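Local coordinates for protein carbon monoxide dehydrogenase (PDB 6T7J) that catalyses the ferredoxin-linked oxidation of carbon monoxide to carbon dioxide, normally at a nickel-iron-sulfur cluster C, crystallised here without its nickel, at residues Asp350-Cys354 with Tyr355-Val359; His37-Leu40 with Glu41-Gln45; Ala385-Ile388 with Val389-Ile393; Glu394-Pro397 with Asn398-Arg401. All coordinates share one frame; numbering follows the deposited sequence.

Contact 1. Residues Asp350-Cys354 with Tyr355-Val359; sequences DVAQC and YHTKV
A type I beta turn from A352 to Y355 leads the chain out of helix 347-352 toward strand 358-361, within the beta-alpha-beta unit that starts at strand 336-339. Its closing bond runs from Y355 N to A352 O at 3.2 Å, with an N-H...O angle of 157°. Water 1 stands between A352 O and T357 O, 3.1 Å from A352 O, although other acceptors compete for its protons. The Y355 ring leans back on the turn: with chi1 at -59° CG lies beside the backbone N and anti to the carbonyl carbon, which turns one ring face to C354 O. V351 O meets the ring edge in its plane, 3.4 Å from Y355 CD1. Beyond the turn, R403 makes a cation-pi contact with this ring and donates to C354 O, while I32 and I330 pack on the ring. A serine in place of Y355 would probably leave R403 without its aromatic partner and open a gap beside V351 and I330. On the strand side, A352 CB touches both T357 and V359, 4.0 Å from T357 CB and 3.7 Å from V359 CG2.

Contact 2. Residues His37-Leu40 with Glu41-Gln45; sequences HRLL and EQQPQ
E41 N donates to H37 O at 2.9 Å and Q42 N to R38 O at the same length, i-to-i+4 bonds near the end of helix 35-42. Q42 N also has a weak second acceptor in L39 O. The helix then tightens: Q43 N reaches back three residues to L40 O at 3.2 Å, with an N-H...O angle of 159°. The side chain of Q43 folds back in the same direction. Its amide meets two leucines with different ends, OE1 lying 3.4 Å from L40 CD2 and NE2 lying 3.9 Å from L39 CG. Beyond the cis peptide bond before P44, Q45 NE2 comes to 3.8 Å from L39 CD1, at about a right angle to that leucine, which also touches P454. The other polar ends find partners beyond the segments. E41 pairs with K33 and R38 with E326, and Q45 OE1 accepts from K455 NZ. From the second subunit, V76 O accepts from R38 NH2, while R64 N and M60 O bond to Q42 OE1 and Q45 NE2 respectively. This is a helix C-terminus built into the dimer interface, and the chain leaving it runs straight into C46, a residue of the Fe2S2 cluster pocket.

Contact 3. Residues Ala385-Ile388 with Val389-Ile393; sequences AKEI and VRIAI
R390 and K386 lie side by side, one helical turn apart and pointing the same way. The guanidinium of R390 covers the aliphatic flank of the lysine: K386 CB is over one of its faces, and NH1 of R390 is 3.7 Å from K386 CD. Nearer the backbone, R390 CG rests 3.3 Å from K386 O. The two cationic ends come within 4.6 Å, K386 NZ to R390 NH1, consistent with both facing E285, which forms a salt bridge with K386 and a long, weak ion pair with R390. With a serine in place of R390, the K386 chain would probably lose its cover, and M286 and F289 would lose an aliphatic neighbour. E387 and I391 repeat the pairing more loosely, E387 CG lying 4.2 Å from I391 CD1. A chi1 of -67° keeps I391 CG1 beside its own backbone N, where it sits 3.2 Å from E387 O. V389 CG2 lies 3.2 Å from A385 O. Four i-to-i+4 bonds fix these positions, the straightest from V389 N to A385 O (174°). Farther out, A385 packs on I277 and I280 of helix 271-281, and V389 and A392 on I264 of strand 261-268. Such a helix, its apolar face on a parallel sheet and its charged flank against a neighbouring helix, is typical of those covering the sheet of a Rossmann-like alpha/beta fold.

Contact 4. Residues Glu394-Pro397 with Asn398-Arg401; sequences ENYP and NRPR
R399 turns back toward Y396 as its side chain runs outward. CB lies 3.6 Å from Y396 O, which accepts R399 N at 3.2 Å. CD stands over the centre of the R401 guanidinium, 4.1 Å above its plane, and R401 NH1 donates to E259 O. Here the R399 chain bends, chi3 being -62°, and brings the guanidinium to the edge of the tyrosine ring. Y396 CE1 meets one face of that group, offset toward its rim, while R399 NH1 lies near the ring plane, 3.9 Å from Y396 CE1. With the two planes 66° apart, this is the ring's edge set against the guanidinium face. At its tip NH1 forms a salt bridge with E335 and NH2 donates to K258 O, so both prongs of the fork are held. One residue earlier, N398 bonds back to N395 where helix 381-395 passes into a 3-10 turn. Its backbone N donates to N395 O at 2.9 Å, and its ND2 gives N395 OD1 a nearly straight bond of 2.9 Å, with ND2 in the plane of the N395 carbonyl and OD1 in the amide plane of N398, the two amides being turned 57° apart. N395 ND2 donates to H356 O and E335 O. The turn follows helix 381-395 beside the start of strand 261-268, where Y396 packs on V262 and R399 on N263, with A295 and H356 in the adjoining loops.

In the fold
Contacts 3 and 4 follow each other along helix 381-395, their centres 14 Å apart. Contact 1, 12 Å from contact 4 and 17 Å from contact 3 between centres, touches both: H356 O lies 2.8 Å from N395 ND2, a probable hydrogen bond, and K358 CD packs 3.9 Å from I391 CG2. These three lie around the parallel sheet that includes strands 261-268 and 358-361. Contact 2 stands apart, its nearest atoms about 6 Å from contact 1 and about 23 Å from contact 3. It lies near the metal sites, with the Q42 side chain about 8 Å from the Fe2S2 cluster and that of R38 about 13 Å from the broken cluster C.

Contact 1. Residues Asp350-Cys354 with Tyr355-Val359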
loop_
_atom_site.group_PDB
_atom_site.type_symbol
_atom_site.label_atom_id
_atom_site.label_comp_id
_atom_site.label_asym_id
_atom_site.label_seq_id
_atom_site.Cartn_x
_atom_site.Cartn_y
_atom_site.Cartn_z
ATOM N N ASP A 350 -16.896 -4.795 21.553
ATOM C CA ASP A 350 -17.048 -4.245 22.898
ATOM C C ASP A 350 -18.513 -4.042 23.250
ATOM O O ASP A 350 -19.016 -4.603 24.229
ATOM C CB ASP A 350 -16.298 -2.924 23.008
ATOM C CG ASP A 350 -14.838 -3.122 23.200
ATOM O OD1 ASP A 350 -14.407 -3.899 24.071
ATOM O OD2 ASP A 350 -14.106 -2.505 22.437
ATOM N N VAL A 351 -19.217 -3.256 22.430
ATOM C CA VAL A 351 -20.637 -2.998 22.658
ATOM C C VAL A 351 -21.403 -4.310 22.767
ATOM O O VAL A 351 -22.196 -4.515 23.697
ATOM C CB VAL A 351 -21.198 -2.103 21.538
ATOM C CG1 VAL A 351 -22.686 -1.869 21.731
ATOM C CG2 VAL A 351 -20.445 -0.784 21.494
ATOM N N ALA A 352 -21.145 -5.238 21.839
ATOM C CA ALA A 352 -21.893 -6.490 21.833
ATOM C C ALA A 352 -21.647 -7.309 23.088
ATOM O O ALA A 352 -22.486 -8.142 23.447
ATOM C CB ALA A 352 -21.541 -7.320 20.598
ATOM N N GLN A 353 -20.522 -7.087 23.771
ATOM C CA GLN A 353 -20.243 -7.840 24.984
ATOM C C GLN A 353 -21.053 -7.356 26.177
ATOM O O GLN A 353 -21.063 -8.032 27.211
ATOM C CB GLN A 353 -18.747 -7.792 25.301
ATOM C CG GLN A 353 -17.981 -8.976 24.727
ATOM C CD GLN A 353 -16.486 -8.737 24.656
ATOM O OE1 GLN A 353 -16.020 -7.603 24.756
ATOM N NE2 GLN A 353 -15.725 -9.811 24.482
ATOM N N CYS A 354 -21.735 -6.219 26.064
ATOM C CA CYS A 354 -22.649 -5.785 27.111
ATOM C C CYS A 354 -24.077 -6.249 26.853
ATOM O O CYS A 354 -24.987 -5.862 27.593
ATOM C CB CYS A 354 -22.596 -4.263 27.264
ATOM S SG CYS A 354 -21.073 -3.661 28.031
ATOM N N TYR A 355 -24.285 -7.061 25.824
ATOM C CA TYR A 355 -25.578 -7.677 25.556
ATOM C C TYR A 355 -25.337 -9.165 25.311
ATOM O O TYR A 355 -24.300 -9.732 25.679
ATOM C CB TYR A 355 -26.278 -7.010 24.364
ATOM C CG TYR A 355 -26.528 -5.530 24.522
ATOM C CD1 TYR A 355 -25.545 -4.600 24.207
ATOM C CD2 TYR A 355 -27.756 -5.058 24.973
ATOM C CE1 TYR A 355 -25.774 -3.244 24.347
ATOM C CE2 TYR A 355 -27.994 -3.705 25.116
ATOM C CZ TYR A 355 -27.000 -2.803 24.803
ATOM O OH TYR A 355 -27.234 -1.456 24.943
ATOM N N HIS A 356 -26.309 -9.816 24.678
ATOM C CA HIS A 356 -26.162 -11.184 24.203
ATOM C C HIS A 356 -25.637 -11.253 22.776
ATOM O O HIS A 356 -25.273 -12.343 22.320
ATOM C CB HIS A 356 -27.507 -11.915 24.277
ATOM C CG HIS A 356 -28.537 -11.382 23.328
ATOM N ND1 HIS A 356 -28.656 -10.041 23.033
ATOM C CD2 HIS A 356 -29.496 -12.011 22.608
ATOM C CE1 HIS A 356 -29.643 -9.866 22.173
ATOM N NE2 HIS A 356 -30.169 -11.046 21.899
ATOM N N THR A 357 -25.579 -10.117 22.082
ATOM C CA THR A 357 -25.305 -10.086 20.651
ATOM C C THR A 357 -23.993 -10.779 20.311
ATOM O O THR A 357 -22.976 -10.588 20.984
ATOM C CB THR A 357 -25.265 -8.635 20.166
ATOM O OG1 THR A 357 -26.534 -8.014 20.410
ATOM C CG2 THR A 357 -24.941 -8.568 18.680
ATOM N N LYS A 358 -24.023 -11.585 19.252
ATOM C CA LYS A 358 -22.841 -12.268 18.745
ATOM C C LYS A 358 -22.345 -11.577 17.476
ATOM O O LYS A 358 -23.104 -11.397 16.518
ATOM C CB LYS A 358 -23.140 -13.741 18.463
ATOM C CG LYS A 358 -23.432 -14.556 19.712
ATOM C CD LYS A 358 -24.485 -15.616 19.445
ATOM C CE LYS A 358 -24.548 -16.626 20.580
ATOM N NZ LYS A 358 -23.281 -17.400 20.710
ATOM N N VAL A 359 -21.071 -11.193 17.489
ATOM C CA VAL A 359 -20.408 -10.603 16.331
ATOM C C VAL A 359 -19.717 -11.741 15.577
ATOM O O VAL A 359 -18.694 -12.255 16.023
ATOM C CB VAL A 359 -19.397 -9.527 16.754
ATOM C CG1 VAL A 359 -18.541 -9.089 15.568
ATOM C CG2 VAL A 359 -20.115 -8.336 17.378
HETATM O O HOH W 1 -22.612 -11.274 23.376
#

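Contact 2. Residues His37-Leu40 with Glu41-Gln45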
loop_
_atom_site.group_PDB
_atom_site.type_symbol
_atom_site.label_atom_id
_atom_site.label_comp_id
_atom_site.label_asym_id
_atom_site.label_seq_id
_atom_site.Cartn_x
_atom_site.Cartn_y
_atom_site.Cartn_z
ATOM N N HIS A 37 -18.411 9.472 21.609
ATOM C CA HIS A 37 -17.698 9.620 22.875
ATOM C C HIS A 37 -16.192 9.507 22.678
ATOM O O HIS A 37 -15.419 10.281 23.256
ATOM C CB HIS A 37 -18.182 8.571 23.878
ATOM C CG HIS A 37 -19.659 8.597 24.118
ATOM N ND1 HIS A 37 -20.538 7.773 23.448
ATOM C CD2 HIS A 37 -20.414 9.347 24.957
ATOM C CE1 HIS A 37 -21.769 8.016 23.861
ATOM N NE2 HIS A 37 -21.721 8.968 24.775
ATOM N N ARG A 38 -15.753 8.552 21.855
ATOM C CA ARG A 38 -14.322 8.380 21.640
ATOM C C ARG A 38 -13.743 9.507 20.793
ATOM O O ARG A 38 -12.593 9.914 21.008
ATOM C CB ARG A 38 -14.056 7.013 21.011
ATOM C CG ARG A 38 -14.460 5.854 21.922
ATOM C CD ARG A 38 -14.039 4.509 21.359
ATOM N NE ARG A 38 -14.725 4.212 20.106
ATOM C CZ ARG A 38 -15.880 3.558 20.021
ATOM N NH1 ARG A 38 -16.482 3.126 21.120
ATOM N NH2 ARG A 38 -16.432 3.340 18.836
ATOM N N LEU A 39 -14.521 10.037 19.844
ATOM C CA LEU A 39 -14.110 11.254 19.152
ATOM C C LEU A 39 -13.884 12.392 20.138
ATOM O O LEU A 39 -12.889 13.119 20.043
ATOM C CB LEU A 39 -15.155 11.657 18.112
ATOM C CG LEU A 39 -14.947 13.052 17.515
ATOM C CD1 LEU A 39 -13.682 13.083 16.667
ATOM C CD2 LEU A 39 -16.158 13.492 16.700
ATOM N N LEU A 40 -14.805 12.561 21.094
ATOM C CA LEU A 40 -14.618 13.575 22.128
ATOM C C LEU A 40 -13.363 13.299 22.948
ATOM O O LEU A 40 -12.642 14.228 23.331
ATOM C CB LEU A 40 -15.848 13.636 23.036
ATOM C CG LEU A 40 -17.123 14.225 22.428
ATOM C CD1 LEU A 40 -18.246 14.246 23.456
ATOM C CD2 LEU A 40 -16.860 15.617 21.881
ATOM N N GLU A 41 -13.088 12.024 23.228
ATOM C CA GLU A 41 -11.882 11.673 23.972
ATOM C C GLU A 41 -10.616 11.983 23.179
ATOM O O GLU A 41 -9.555 12.207 23.773
ATOM C CB GLU A 41 -11.911 10.195 24.360
ATOM C CG GLU A 41 -12.953 9.845 25.407
ATOM C CD GLU A 41 -12.604 8.588 26.175
ATOM O OE1 GLU A 41 -11.419 8.195 26.167
ATOM O OE2 GLU A 41 -13.514 7.990 26.787
ATOM N N GLN A 42 -10.701 11.991 21.849
ATOM C CA GLN A 42 -9.529 12.276 21.028
ATOM C C GLN A 42 -9.208 13.762 20.938
ATOM O O GLN A 42 -8.094 14.116 20.539
ATOM C CB GLN A 42 -9.723 11.719 19.613
ATOM C CG GLN A 42 -9.642 10.205 19.521
ATOM C CD GLN A 42 -8.273 9.666 19.894
ATOM O OE1 GLN A 42 -7.255 10.332 19.698
ATOM N NE2 GLN A 42 -8.242 8.453 20.435
ATOM N N GLN A 43 -10.145 14.635 21.306
ATOM C CA GLN A 43 -9.922 16.049 21.018
ATOM C C GLN A 43 -9.183 16.732 22.167
ATOM O O GLN A 43 -9.429 16.421 23.337
ATOM C CB GLN A 43 -11.248 16.759 20.765
ATOM C CG GLN A 43 -11.771 16.577 19.351
ATOM C CD GLN A 43 -13.282 16.609 19.280
ATOM O OE1 GLN A 43 -13.964 16.489 20.298
ATOM N NE2 GLN A 43 -13.816 16.773 18.073
ATOM N N PRO A 44 -8.277 17.679 21.866
ATOM C CA PRO A 44 -7.963 18.144 20.509
ATOM C C PRO A 44 -7.101 17.171 19.706
ATOM O O PRO A 44 -6.084 16.683 20.201
ATOM C CB PRO A 44 -7.209 19.451 20.759
ATOM C CG PRO A 44 -6.558 19.252 22.077
ATOM C CD PRO A 44 -7.511 18.413 22.888
ATOM N N GLN A 45 -7.519 16.888 18.477
ATOM C CA GLN A 45 -6.748 16.019 17.602
ATOM C C GLN A 45 -5.553 16.772 17.029
ATOM O O GLN A 45 -5.600 17.988 16.818
ATOM C CB GLN A 45 -7.629 15.472 16.478
ATOM C CG GLN A 45 -8.587 14.387 16.945
ATOM C CD GLN A 45 -9.561 13.955 15.867
ATOM O OE1 GLN A 45 -9.927 14.741 14.994
ATOM N NE2 GLN A 45 -9.988 12.699 15.926
#

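Contact 3. Residues Ala385-Ile388 with Val389-Ile393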
loop_
_atom_site.group_PDB
_atom_site.type_symbol
_atom_site.label_atom_id
_atom_site.label_comp_id
_atom_site.label_asym_id
_atom_site.label_seq_id
_atom_site.Cartn_x
_atom_site.Cartn_y
_atom_site.Cartn_z
ATOM N N ALA A 385 -24.242 -20.734 5.924
ATOM C CA ALA A 385 -25.321 -19.783 6.171
ATOM C C ALA A 385 -26.369 -20.366 7.114
ATOM O O ALA A 385 -26.854 -19.674 8.021
ATOM C CB ALA A 385 -25.958 -19.360 4.849
ATOM N N LYS A 386 -26.733 -21.637 6.910
ATOM C CA LYS A 386 -27.658 -22.310 7.817
ATOM C C LYS A 386 -27.114 -22.322 9.238
ATOM O O LYS A 386 -27.831 -22.008 10.193
ATOM C CB LYS A 386 -27.913 -23.739 7.338
ATOM C CG LYS A 386 -28.974 -23.883 6.265
ATOM C CD LYS A 386 -29.315 -25.353 6.065
ATOM C CE LYS A 386 -30.338 -25.557 4.962
ATOM N NZ LYS A 386 -30.915 -26.929 5.016
ATOM N N GLU A 387 -25.840 -22.690 9.392
ATOM C CA GLU A 387 -25.224 -22.725 10.716
ATOM C C GLU A 387 -25.272 -21.356 11.390
ATOM O O GLU A 387 -25.604 -21.246 12.578
ATOM C CB GLU A 387 -23.787 -23.227 10.584
ATOM C CG GLU A 387 -22.940 -23.144 11.833
ATOM C CD GLU A 387 -21.468 -23.384 11.533
ATOM O OE1 GLU A 387 -21.117 -23.496 10.338
ATOM O OE2 GLU A 387 -20.666 -23.462 12.488
ATOM N N ILE A 388 -24.968 -20.299 10.634
ATOM C CA ILE A 388 -24.936 -18.950 11.197
ATOM C C ILE A 388 -26.332 -18.517 11.642
ATOM O O ILE A 388 -26.526 -18.020 12.765
ATOM C CB ILE A 388 -24.335 -17.973 10.171
ATOM C CG1 ILE A 388 -22.819 -18.159 10.078
ATOM C CG2 ILE A 388 -24.694 -16.542 10.514
ATOM C CD1 ILE A 388 -22.210 -17.594 8.813
ATOM N N VAL A 389 -27.324 -18.687 10.761
ATOM C CA VAL A 389 -28.693 -18.313 11.108
ATOM C C VAL A 389 -29.178 -19.124 12.302
ATOM O O VAL A 389 -29.912 -18.616 13.160
ATOM C CB VAL A 389 -29.621 -18.480 9.890
ATOM C CG1 VAL A 389 -31.047 -18.120 10.257
ATOM C CG2 VAL A 389 -29.143 -17.616 8.734
ATOM N N ARG A 390 -28.761 -20.391 12.389
ATOM C CA ARG A 390 -29.143 -21.218 13.527
ATOM C C ARG A 390 -28.550 -20.680 14.818
ATOM O O ARG A 390 -29.219 -20.667 15.855
ATOM C CB ARG A 390 -28.703 -22.665 13.302
ATOM C CG ARG A 390 -29.692 -23.480 12.497
ATOM C CD ARG A 390 -29.449 -24.969 12.617
ATOM N NE ARG A 390 -29.952 -25.674 11.443
ATOM C CZ ARG A 390 -29.179 -26.156 10.476
ATOM N NH1 ARG A 390 -29.721 -26.783 9.440
ATOM N NH2 ARG A 390 -27.861 -26.015 10.547
ATOM N N ILE A 391 -27.292 -20.241 14.777
ATOM C CA ILE A 391 -26.678 -19.674 15.977
ATOM C C ILE A 391 -27.439 -18.432 16.427
ATOM O O ILE A 391 -27.703 -18.242 17.623
ATOM C CB ILE A 391 -25.189 -19.380 15.726
ATOM C CG1 ILE A 391 -24.430 -20.694 15.527
ATOM C CG2 ILE A 391 -24.596 -18.594 16.884
ATOM C CD1 ILE A 391 -23.006 -20.520 15.094
ATOM N N ALA A 392 -27.832 -17.582 15.475
ATOM C CA ALA A 392 -28.621 -16.401 15.833
ATOM C C ALA A 392 -29.960 -16.793 16.463
ATOM O O ALA A 392 -30.361 -16.254 17.510
ATOM C CB ALA A 392 -28.840 -15.529 14.597
ATOM N N ILE A 393 -30.666 -17.735 15.834
ATOM C CA ILE A 393 -31.975 -18.156 16.327
ATOM C C ILE A 393 -31.854 -18.769 17.716
ATOM O O ILE A 393 -32.722 -18.578 18.576
ATOM C CB ILE A 393 -32.624 -19.131 15.329
ATOM C CG1 ILE A 393 -33.068 -18.381 14.074
ATOM C CG2 ILE A 393 -33.791 -19.864 15.967
ATOM C CD1 ILE A 393 -33.416 -19.288 12.930
#

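Contact 4. Residues Glu394-Pro397 with Asn398-Arg401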
loop_
_atom_site.group_PDB
_atom_site.type_symbol
_atom_site.label_atom_id
_atom_site.label_comp_id
_atom_site.label_asym_id
_atom_site.label_seq_id
_atom_site.Cartn_x
_atom_site.Cartn_y
_atom_site.Cartn_z
ATOM N N GLU A 394 -30.771 -19.507 17.960
ATOM C CA GLU A 394 -30.571 -20.120 19.267
ATOM C C GLU A 394 -30.164 -19.092 20.311
ATOM O O GLU A 394 -30.388 -19.307 21.507
ATOM C CB GLU A 394 -29.525 -21.229 19.166
ATOM C CG GLU A 394 -29.987 -22.429 18.359
ATOM C CD GLU A 394 -28.850 -23.129 17.644
ATOM O OE1 GLU A 394 -29.128 -24.071 16.871
ATOM O OE2 GLU A 394 -27.683 -22.737 17.852
ATOM N N ASN A 395 -29.559 -17.980 19.887
ATOM C CA ASN A 395 -29.278 -16.900 20.825
ATOM C C ASN A 395 -30.508 -16.061 21.143
ATOM O O ASN A 395 -30.499 -15.334 22.143
ATOM C CB ASN A 395 -28.172 -15.992 20.284
ATOM C CG ASN A 395 -27.587 -15.091 21.355
ATOM O OD1 ASN A 395 -27.509 -15.469 22.525
ATOM N ND2 ASN A 395 -27.178 -13.892 20.960
ATOM N N TYR A 396 -31.544 -16.127 20.306
ATOM C CA TYR A 396 -32.771 -15.368 20.571
ATOM C C TYR A 396 -33.290 -15.448 22.009
ATOM O O TYR A 396 -33.685 -14.398 22.543
ATOM C CB TYR A 396 -33.880 -15.796 19.599
ATOM C CG TYR A 396 -35.196 -15.076 19.821
ATOM C CD1 TYR A 396 -35.383 -13.774 19.371
ATOM C CD2 TYR A 396 -36.254 -15.698 20.477
ATOM C CE1 TYR A 396 -36.583 -13.111 19.569
ATOM C CE2 TYR A 396 -37.459 -15.042 20.681
ATOM C CZ TYR A 396 -37.616 -13.749 20.222
ATOM O OH TYR A 396 -38.809 -13.091 20.417
ATOM N N PRO A 397 -33.340 -16.606 22.679
ATOM C CA PRO A 397 -33.848 -16.619 24.066
ATOM C C PRO A 397 -33.042 -15.776 25.041
ATOM O O PRO A 397 -33.538 -15.489 26.138
ATOM C CB PRO A 397 -33.793 -18.105 24.447
ATOM C CG PRO A 397 -33.895 -18.822 23.159
ATOM C CD PRO A 397 -33.152 -17.977 22.167
ATOM N N ASN A 398 -31.825 -15.368 24.688
ATOM C CA ASN A 398 -30.969 -14.613 25.592
ATOM C C ASN A 398 -31.158 -13.106 25.475
ATOM O O ASN A 398 -30.417 -12.354 26.116
ATOM C CB ASN A 398 -29.502 -14.966 25.343
ATOM C CG ASN A 398 -29.193 -16.412 25.661
ATOM O OD1 ASN A 398 -29.633 -16.942 26.683
ATOM N ND2 ASN A 398 -28.436 -17.064 24.784
ATOM N N ARG A 399 -32.117 -12.652 24.683
ATOM C CA ARG A 399 -32.315 -11.219 24.494
ATOM C C ARG A 399 -32.812 -10.577 25.781
ATOM O O ARG A 399 -33.915 -10.904 26.240
ATOM C CB ARG A 399 -33.308 -10.957 23.365
ATOM C CG ARG A 399 -33.761 -9.509 23.289
ATOM C CD ARG A 399 -34.953 -9.347 22.367
ATOM N NE ARG A 399 -34.632 -9.724 20.995
ATOM C CZ ARG A 399 -35.318 -9.321 19.931
ATOM N NH1 ARG A 399 -34.953 -9.714 18.719
ATOM N NH2 ARG A 399 -36.368 -8.524 20.080
ATOM N N PRO A 400 -32.050 -9.667 26.393
ATOM C CA PRO A 400 -32.552 -8.976 27.588
ATOM C C PRO A 400 -33.699 -8.043 27.242
ATOM O O PRO A 400 -33.479 -6.864 26.940
ATOM C CB PRO A 400 -31.325 -8.206 28.090
ATOM C CG PRO A 400 -30.505 -7.977 26.860
ATOM C CD PRO A 400 -30.725 -9.175 25.977
ATOM N N ARG A 401 -34.927 -8.567 27.271
ATOM C CA ARG A 401 -36.089 -7.773 26.888
ATOM C C ARG A 401 -36.290 -6.569 27.797
ATOM O O ARG A 401 -36.937 -5.599 27.389
ATOM C CB ARG A 401 -37.344 -8.647 26.886
ATOM C CG ARG A 401 -37.334 -9.733 25.823
ATOM C CD ARG A 401 -38.746 -10.174 25.464
ATOM N NE ARG A 401 -38.765 -11.029 24.280
ATOM C CZ ARG A 401 -38.927 -10.585 23.038
ATOM N NH1 ARG A 401 -38.928 -11.437 22.023
ATOM N NH2 ARG A 401 -39.088 -9.289 22.808
#